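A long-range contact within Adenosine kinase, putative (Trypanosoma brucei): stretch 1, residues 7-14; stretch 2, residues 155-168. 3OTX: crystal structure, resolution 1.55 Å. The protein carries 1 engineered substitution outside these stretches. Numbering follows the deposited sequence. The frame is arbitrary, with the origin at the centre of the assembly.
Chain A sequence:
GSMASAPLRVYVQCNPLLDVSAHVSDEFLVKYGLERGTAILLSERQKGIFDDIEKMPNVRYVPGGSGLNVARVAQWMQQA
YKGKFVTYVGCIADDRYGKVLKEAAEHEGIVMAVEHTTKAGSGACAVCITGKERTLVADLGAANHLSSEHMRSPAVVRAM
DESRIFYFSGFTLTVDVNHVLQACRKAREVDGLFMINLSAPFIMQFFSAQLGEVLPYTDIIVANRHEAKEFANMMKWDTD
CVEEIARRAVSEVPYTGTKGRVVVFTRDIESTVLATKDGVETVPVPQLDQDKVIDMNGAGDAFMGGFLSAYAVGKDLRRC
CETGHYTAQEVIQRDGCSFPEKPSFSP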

ATOM      1  N   PRO A   7      10.054  11.146  14.627  1.00 23.79           N
ATOM      2  CA  PRO A   7      10.150  10.532  13.310  1.00 21.74           C
ATOM      3  C   PRO A   7      10.240  11.569  12.226  1.00 22.29           C
ATOM      4  O   PRO A   7       9.599  12.629  12.320  1.00 21.84           O
ATOM      5  CB  PRO A   7       8.819   9.784  13.163  1.00 22.60           C
ATOM      6  CG  PRO A   7       7.877  10.490  14.077  1.00 27.52           C
ATOM      7  CD  PRO A   7       8.727  10.960  15.228  1.00 19.58           C
ATOM      8  N   LEU A   8      10.988  11.226  11.177  1.00 18.98           N
ATOM      9  CA  LEU A   8      10.946  11.986   9.940  1.00 18.51           C
ATOM     10  C   LEU A   8       9.524  12.003   9.414  1.00 16.76           C
ATOM     11  O   LEU A   8       8.777  11.017   9.537  1.00 19.19           O
ATOM     12  CB  LEU A   8      11.822  11.352   8.877  1.00 18.79           C
ATOM     13  CG  LEU A   8      13.325  11.315   9.183  1.00 24.92           C
ATOM     14  CD1 LEU A   8      14.018  10.520   8.097  1.00 29.67           C
ATOM     15  CD2 LEU A   8      13.924  12.734   9.314  1.00 26.61           C
ATOM     16  N   ARG A   9       9.151  13.123   8.823  1.00 17.42           N
ATOM     17  CA  ARG A   9       7.822  13.251   8.195  1.00 15.21           C
ATOM     18  C   ARG A   9       7.688  12.383   6.942  1.00 17.16           C
ATOM     19  O   ARG A   9       8.600  12.289   6.102  1.00 16.17           O
ATOM     20  CB  ARG A   9       7.540  14.728   7.879  1.00 17.34           C
ATOM     21  CG  ARG A   9       7.364  15.606   9.128  1.00 25.01           C
ATOM     22  CD  ARG A   9       5.898  15.657   9.540  1.00 40.86           C
ATOM     23  NE  ARG A   9       5.040  16.225   8.495  1.00 56.06           N
ATOM     24  CZ  ARG A   9       3.760  16.561   8.656  1.00 67.99           C
ATOM     25  NH1 ARG A   9       3.152  16.407   9.825  1.00 73.11           N
ATOM     26  NH2 ARG A   9       3.077  17.060   7.640  1.00 73.03           N
ATOM     27  N   VAL A  10       6.525  11.733   6.849  1.00 13.32           N
ATOM     28  CA  VAL A  10       6.222  10.779   5.814  1.00 11.37           C
ATOM     29  C   VAL A  10       5.079  11.314   4.967  1.00 14.53           C
ATOM     30  O   VAL A  10       4.078  11.834   5.499  1.00 14.73           O
ATOM     31  CB  VAL A  10       5.845   9.403   6.439  1.00 12.24           C
ATOM     32  CG1 VAL A  10       5.350   8.460   5.363  1.00 15.31           C
ATOM     33  CG2 VAL A  10       7.071   8.766   7.141  1.00 14.16           C
ATOM     34  N   TYR A  11       5.247  11.213   3.655  1.00 12.52           N
ATOM     35  CA  TYR A  11       4.231  11.578   2.686  1.00 10.31           C
ATOM     36  C   TYR A  11       3.745  10.312   2.034  1.00 12.51           C
ATOM     37  O   TYR A  11       4.563   9.569   1.463  1.00 12.19           O
ATOM     38  CB  TYR A  11       4.876  12.477   1.618  1.00 11.68           C
ATOM     39  CG  TYR A  11       3.956  12.924   0.497  1.00  9.61           C
ATOM     40  CD1 TYR A  11       3.381  14.211   0.549  1.00 13.20           C
ATOM     41  CD2 TYR A  11       3.693  12.098  -0.611  1.00 10.99           C
ATOM     42  CE1 TYR A  11       2.526  14.649  -0.454  1.00 13.15           C
ATOM     43  CE2 TYR A  11       2.823  12.536  -1.643  1.00 12.00           C
ATOM     44  CZ  TYR A  11       2.250  13.806  -1.542  1.00 12.59           C
ATOM     45  OH  TYR A  11       1.426  14.234  -2.564  1.00 13.58           O
ATOM     46  N   VAL A  12       2.437  10.056   2.097  1.00 11.02           N
ATOM     47  CA  VAL A  12       1.866   8.867   1.469  1.00  9.99           C
ATOM     48  C   VAL A  12       0.824   9.293   0.451  1.00 10.83           C
ATOM     49  O   VAL A  12       0.016  10.182   0.735  1.00 13.01           O
ATOM     50  CB  VAL A  12       1.133   8.002   2.531  1.00 10.89           C
ATOM     51  CG1 VAL A  12       0.352   6.814   1.883  1.00 11.73           C
ATOM     52  CG2 VAL A  12       2.108   7.508   3.601  1.00 12.57           C
ATOM     53  N   GLN A  13       0.813   8.646  -0.715  1.00 10.93           N
ATOM     54  CA  GLN A  13      -0.206   8.939  -1.735  1.00  9.30           C
ATOM     55  C   GLN A  13      -0.765   7.634  -2.260  1.00 10.52           C
ATOM     56  O   GLN A  13      -0.017   6.675  -2.568  1.00 11.73           O
ATOM     57  CB  GLN A  13       0.396   9.806  -2.861  1.00 10.87           C
ATOM     58  CG  GLN A  13      -0.613  10.184  -3.974  1.00 11.02           C
ATOM     59  CD  GLN A  13      -0.214  11.415  -4.771  1.00 14.62           C
ATOM     60  OE1 GLN A  13      -0.555  11.543  -5.973  1.00 18.01           O
ATOM     61  NE2 GLN A  13       0.468  12.335  -4.130  1.00 10.94           N
ATOM     62  N   CYS A  14      -2.097   7.596  -2.366  1.00 11.46           N
ATOM     63  CA  CYS A  14      -2.774   6.401  -2.867  1.00 11.42           C
ATOM     64  C   CYS A  14      -4.223   6.812  -3.197  1.00 10.65           C
ATOM     65  O   CYS A  14      -4.538   8.013  -3.380  1.00 12.00           O
ATOM     66  CB  CYS A  14      -2.702   5.301  -1.789  1.00 11.76           C
ATOM     67  SG  CYS A  14      -3.218   3.647  -2.309  1.00 12.44           S
ATOM     68  N   ALA A 155      -1.119  23.232  -0.084  1.00 25.80           N
ATOM     69  CA  ALA A 155      -1.171  22.195   0.952  1.00 25.64           C
ATOM     70  C   ALA A 155      -0.332  20.972   0.588  1.00 20.33           C
ATOM     71  O   ALA A 155       0.387  20.435   1.441  1.00 23.25           O
ATOM     72  CB  ALA A 155      -2.609  21.784   1.237  1.00 29.72           C
ATOM     73  N   VAL A 156      -0.405  20.555  -0.676  1.00 16.48           N
ATOM     74  CA  VAL A 156       0.366  19.401  -1.156  1.00 15.34           C
ATOM     75  C   VAL A 156       1.870  19.723  -1.290  1.00 15.89           C
ATOM     76  O   VAL A 156       2.713  18.949  -0.872  1.00 15.13           O
ATOM     77  CB  VAL A 156      -0.227  18.839  -2.456  1.00 16.47           C
ATOM     78  CG1 VAL A 156       0.645  17.684  -3.061  1.00 15.87           C
ATOM     79  CG2 VAL A 156      -1.679  18.368  -2.182  1.00 18.28           C
ATOM     80  N   VAL A 157       2.192  20.883  -1.848  1.00 19.02           N
ATOM     81  CA  VAL A 157       3.622  21.238  -2.004  1.00 19.93           C
ATOM     82  C   VAL A 157       4.271  21.444  -0.629  1.00 19.38           C
ATOM     83  O   VAL A 157       5.413  21.025  -0.396  1.00 17.89           O
ATOM     84  CB  VAL A 157       3.799  22.452  -2.925  1.00 21.85           C
ATOM     85  CG1 VAL A 157       5.265  22.895  -2.944  1.00 26.81           C
ATOM     86  CG2 VAL A 157       3.319  22.106  -4.342  1.00 23.88           C
ATOM     87  N   ARG A 158       3.528  22.057   0.289  1.00 17.50           N
ATOM     88  CA  ARG A 158       3.986  22.225   1.669  1.00 20.18           C
ATOM     89  C   ARG A 158       4.251  20.874   2.294  1.00 18.43           C
ATOM     90  O   ARG A 158       5.302  20.660   2.905  1.00 19.92           O
ATOM     91  CB  ARG A 158       2.926  22.990   2.475  1.00 24.51           C
ATOM     92  CG  ARG A 158       3.171  23.028   3.986  1.00 39.89           C
ATOM     93  CD  ARG A 158       1.929  23.563   4.697  1.00 56.60           C
ATOM     94  NE  ARG A 158       2.080  23.618   6.151  1.00 67.27           N
ATOM     95  CZ  ARG A 158       1.160  24.100   6.988  1.00 70.67           C
ATOM     96  NH1 ARG A 158       0.010  24.576   6.524  1.00 71.01           N
ATOM     97  NH2 ARG A 158       1.390  24.108   8.295  1.00 69.55           N
ATOM     98  N   ALA A 159       3.329  19.940   2.120  1.00 19.07           N
ATOM     99  CA  ALA A 159       3.537  18.591   2.668  1.00 16.99           C
ATOM    100  C   ALA A 159       4.739  17.882   2.075  1.00 15.92           C
ATOM    101  O   ALA A 159       5.515  17.230   2.800  1.00 18.58           O
ATOM    102  CB  ALA A 159       2.269  17.740   2.495  1.00 15.14           C
ATOM    103  N   MET A 160       4.920  18.012   0.762  1.00 17.06           N
ATOM    104  CA  MET A 160       6.088  17.418   0.139  1.00 16.07           C
ATOM    105  C   MET A 160       7.374  18.099   0.645  1.00 15.28           C
ATOM    106  O   MET A 160       8.345  17.412   0.959  1.00 14.98           O
ATOM    107  CB  MET A 160       6.009  17.521  -1.375  1.00 14.76           C
ATOM    108  CG  MET A 160       4.971  16.594  -2.001  1.00 17.34           C
ATOM    109  SD  MET A 160       5.342  16.420  -3.781  1.00 20.43           S
ATOM    110  CE  MET A 160       4.068  15.229  -4.234  1.00 19.02           C
ATOM    111  N   ASP A 161       7.365  19.425   0.744  1.00 17.42           N
ATOM    112  CA  ASP A 161       8.574  20.135   1.192  1.00 15.11           C
ATOM    113  C   ASP A 161       9.004  19.759   2.598  1.00 18.01           C
ATOM    114  O   ASP A 161      10.184  19.770   2.889  1.00 21.82           O
ATOM    115  CB  ASP A 161       8.441  21.656   1.098  1.00 16.36           C
ATOM    116  CG  ASP A 161       8.462  22.153  -0.343  1.00 19.48           C
ATOM    117  OD1 ASP A 161       9.017  21.438  -1.218  1.00 24.54           O
ATOM    118  OD2 ASP A 161       7.928  23.237  -0.604  1.00 21.72           O
ATOM    119  N   GLU A 162       8.035  19.411   3.455  1.00 18.94           N
ATOM    120  CA  GLU A 162       8.370  19.092   4.852  1.00 21.20           C
ATOM    121  C   GLU A 162       8.664  17.594   5.101  1.00 17.36           C
ATOM    122  O   GLU A 162       9.173  17.215   6.167  1.00 20.59           O
ATOM    123  CB  GLU A 162       7.282  19.622   5.798  1.00 25.64           C
ATOM    124  CG  GLU A 162       5.994  18.856   5.697  1.00 37.40           C
ATOM    125  CD  GLU A 162       4.796  19.559   6.320  1.00 47.17           C
ATOM    126  OE1 GLU A 162       4.933  20.677   6.872  1.00 45.15           O
ATOM    127  OE2 GLU A 162       3.698  18.977   6.233  1.00 41.26           O
ATOM    128  N   SER A 163       8.345  16.748   4.117  1.00 14.82           N
ATOM    129  CA  SER A 163       8.510  15.285   4.248  1.00 12.49           C
ATOM    130  C   SER A 163       9.892  14.841   3.806  1.00 13.97           C
ATOM    131  O   SER A 163      10.551  15.511   2.972  1.00 17.24           O
ATOM    132  CB  SER A 163       7.437  14.549   3.413  1.00 14.84           C
ATOM    133  OG  SER A 163       6.143  14.899   3.883  1.00 17.37           O
ATOM    134  N   ARG A 164      10.340  13.712   4.352  1.00 14.73           N
ATOM    135  CA  ARG A 164      11.645  13.151   3.950  1.00 14.74           C
ATOM    136  C   ARG A 164      11.537  11.715   3.454  1.00 14.55           C
ATOM    137  O   ARG A 164      12.477  11.197   2.868  1.00 18.74           O
ATOM    138  CB  ARG A 164      12.689  13.257   5.070  1.00 17.68           C
ATOM    139  CG  ARG A 164      13.022  14.674   5.446  1.00 20.17           C
ATOM    140  CD  ARG A 164      13.703  15.399   4.275  1.00 18.30           C
ATOM    141  NE  ARG A 164      14.079  16.763   4.628  1.00 21.14           N
ATOM    142  CZ  ARG A 164      13.303  17.837   4.436  1.00 22.73           C
ATOM    143  NH1 ARG A 164      12.085  17.717   3.872  1.00 21.44           N
ATOM    144  NH2 ARG A 164      13.767  19.031   4.810  1.00 27.74           N
ATOM    145  N   ILE A 165      10.386  11.093   3.691  1.00 14.33           N
ATOM    146  CA  ILE A 165      10.111   9.744   3.184  1.00 12.62           C
ATOM    147  C   ILE A 165       8.799   9.823   2.383  1.00 12.39           C
ATOM    148  O   ILE A 165       7.814  10.356   2.882  1.00 13.98           O
ATOM    149  CB  ILE A 165       9.965   8.721   4.346  1.00 12.30           C
ATOM    150  CG1 ILE A 165      11.264   8.555   5.124  1.00 16.27           C
ATOM    151  CG2 ILE A 165       9.480   7.365   3.802  1.00 13.38           C
ATOM    152  CD1 ILE A 165      11.083   7.976   6.538  1.00 18.98           C
ATOM    153  N   PHE A 166       8.835   9.340   1.144  1.00 12.03           N
ATOM    154  CA  PHE A 166       7.710   9.403   0.221  1.00 10.86           C
ATOM    155  C   PHE A 166       7.355   7.979  -0.125  1.00 12.42           C
ATOM    156  O   PHE A 166       8.206   7.221  -0.601  1.00 14.06           O
ATOM    157  CB  PHE A 166       8.125  10.199  -1.026  1.00 12.23           C
ATOM    158  CG  PHE A 166       8.482  11.638  -0.720  1.00 11.24           C
ATOM    159  CD1 PHE A 166       9.742  11.965  -0.201  1.00 12.53           C
ATOM    160  CD2 PHE A 166       7.541  12.656  -0.928  1.00 12.74           C
ATOM    161  CE1 PHE A 166      10.066  13.282   0.078  1.00 16.54           C
ATOM    162  CE2 PHE A 166       7.872  13.989  -0.623  1.00 14.62           C
ATOM    163  CZ  PHE A 166       9.126  14.288  -0.131  1.00 14.64           C
ATOM    164  N   TYR A 167       6.092   7.623   0.132  1.00 10.83           N
ATOM    165  CA  TYR A 167       5.625   6.287  -0.159  1.00 11.62           C
ATOM    166  C   TYR A 167       4.405   6.370  -1.057  1.00 11.95           C
ATOM    167  O   TYR A 167       3.384   7.001  -0.689  1.00 11.64           O
ATOM    168  CB  TYR A 167       5.270   5.537   1.133  1.00 12.41           C
ATOM    169  CG  TYR A 167       4.526   4.255   0.853  1.00 14.09           C
ATOM    170  CD1 TYR A 167       5.182   3.158   0.302  1.00 19.71           C
ATOM    171  CD2 TYR A 167       3.168   4.169   1.097  1.00 15.11           C
ATOM    172  CE1 TYR A 167       4.488   1.983   0.024  1.00 24.71           C
ATOM    173  CE2 TYR A 167       2.472   2.998   0.826  1.00 16.67           C
ATOM    174  CZ  TYR A 167       3.144   1.933   0.288  1.00 23.58           C
ATOM    175  OH  TYR A 167       2.442   0.779   0.023  1.00 26.81           O
ATOM    176  N   PHE A 168       4.501   5.711  -2.206  1.00 13.26           N
ATOM    177  CA  PHE A 168       3.367   5.560  -3.103  1.00 11.37           C
ATOM    178  C   PHE A 168       3.043   4.107  -3.267  1.00 12.61           C
ATOM    179  O   PHE A 168       3.947   3.291  -3.393  1.00 12.87           O
ATOM    180  CB  PHE A 168       3.697   6.117  -4.486  1.00 12.73           C
ATOM    181  CG  PHE A 168       3.534   7.597  -4.595  1.00 12.57           C
ATOM    182  CD1 PHE A 168       4.263   8.482  -3.772  1.00 13.65           C
ATOM    183  CD2 PHE A 168       2.702   8.124  -5.567  1.00 12.34           C
ATOM    184  CE1 PHE A 168       4.100   9.877  -3.885  1.00 13.19           C
ATOM    185  CE2 PHE A 168       2.558   9.512  -5.709  1.00 12.82           C
ATOM    186  CZ  PHE A 168       3.267  10.386  -4.852  1.00 13.48           C
TER
HETATM  187  O   HOH W   1       4.227  14.615   6.127  1.00 15.79           O

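What joins two stretches so far apart in sequence? Strand 10-13 lies parallel to strand 165-168, and the backbone supplies the bonds. I165 O accepts from Y11 N at 2.8 Å, Y11 O accepts from Y167 N at 2.8 Å, and Y167 O accepts from Q13 N at 3.1 Å. At the leading end R9 O takes two donors, R164 N at 2.8 Å and I165 N at 3.2 Å, so one carbonyl serves the chain as it turns from helix into strand.

How is the end of helix 155-162 satisfied? S163, the first residue to leave helical geometry, turns its hydroxyl back to the helix: S163 OG donates to A159 O at 2.6 Å. The same oxygen accepts from water 1, 3.0 Å from S163 OG, and that water also donates to V10 O at 2.9 Å. A single water thus links the strand to the helix end, satisfying a carbonyl that receives no hydrogen bond from the neighbouring strand.

Which charges meet? R9 reaches along the helix with its guanidinium, and R9 NH2 forms a salt bridge with E162 OE2 at 2.5 Å. Both residues are partly exposed, a fitting place for a charged pair, and R9 NH1 is bonded elsewhere in the structure.

What fills the space between sheet and helix? Y11 does most of this, burying more area than any other residue here. Its ring edge meets A159, whose small side chain leaves CB 4.2 Å from Y11 CD1, while M160 CG packs 3.5 Å from Y11 CE1. On the same face of the sheet, Q13 lays its aliphatic base over the F168 ring, with CB 3.6 Å from the ring centroid. On the other face, V10 and V12 pack against I165 and Y167, with V12 CG1 3.9 Å from Y167 CD2.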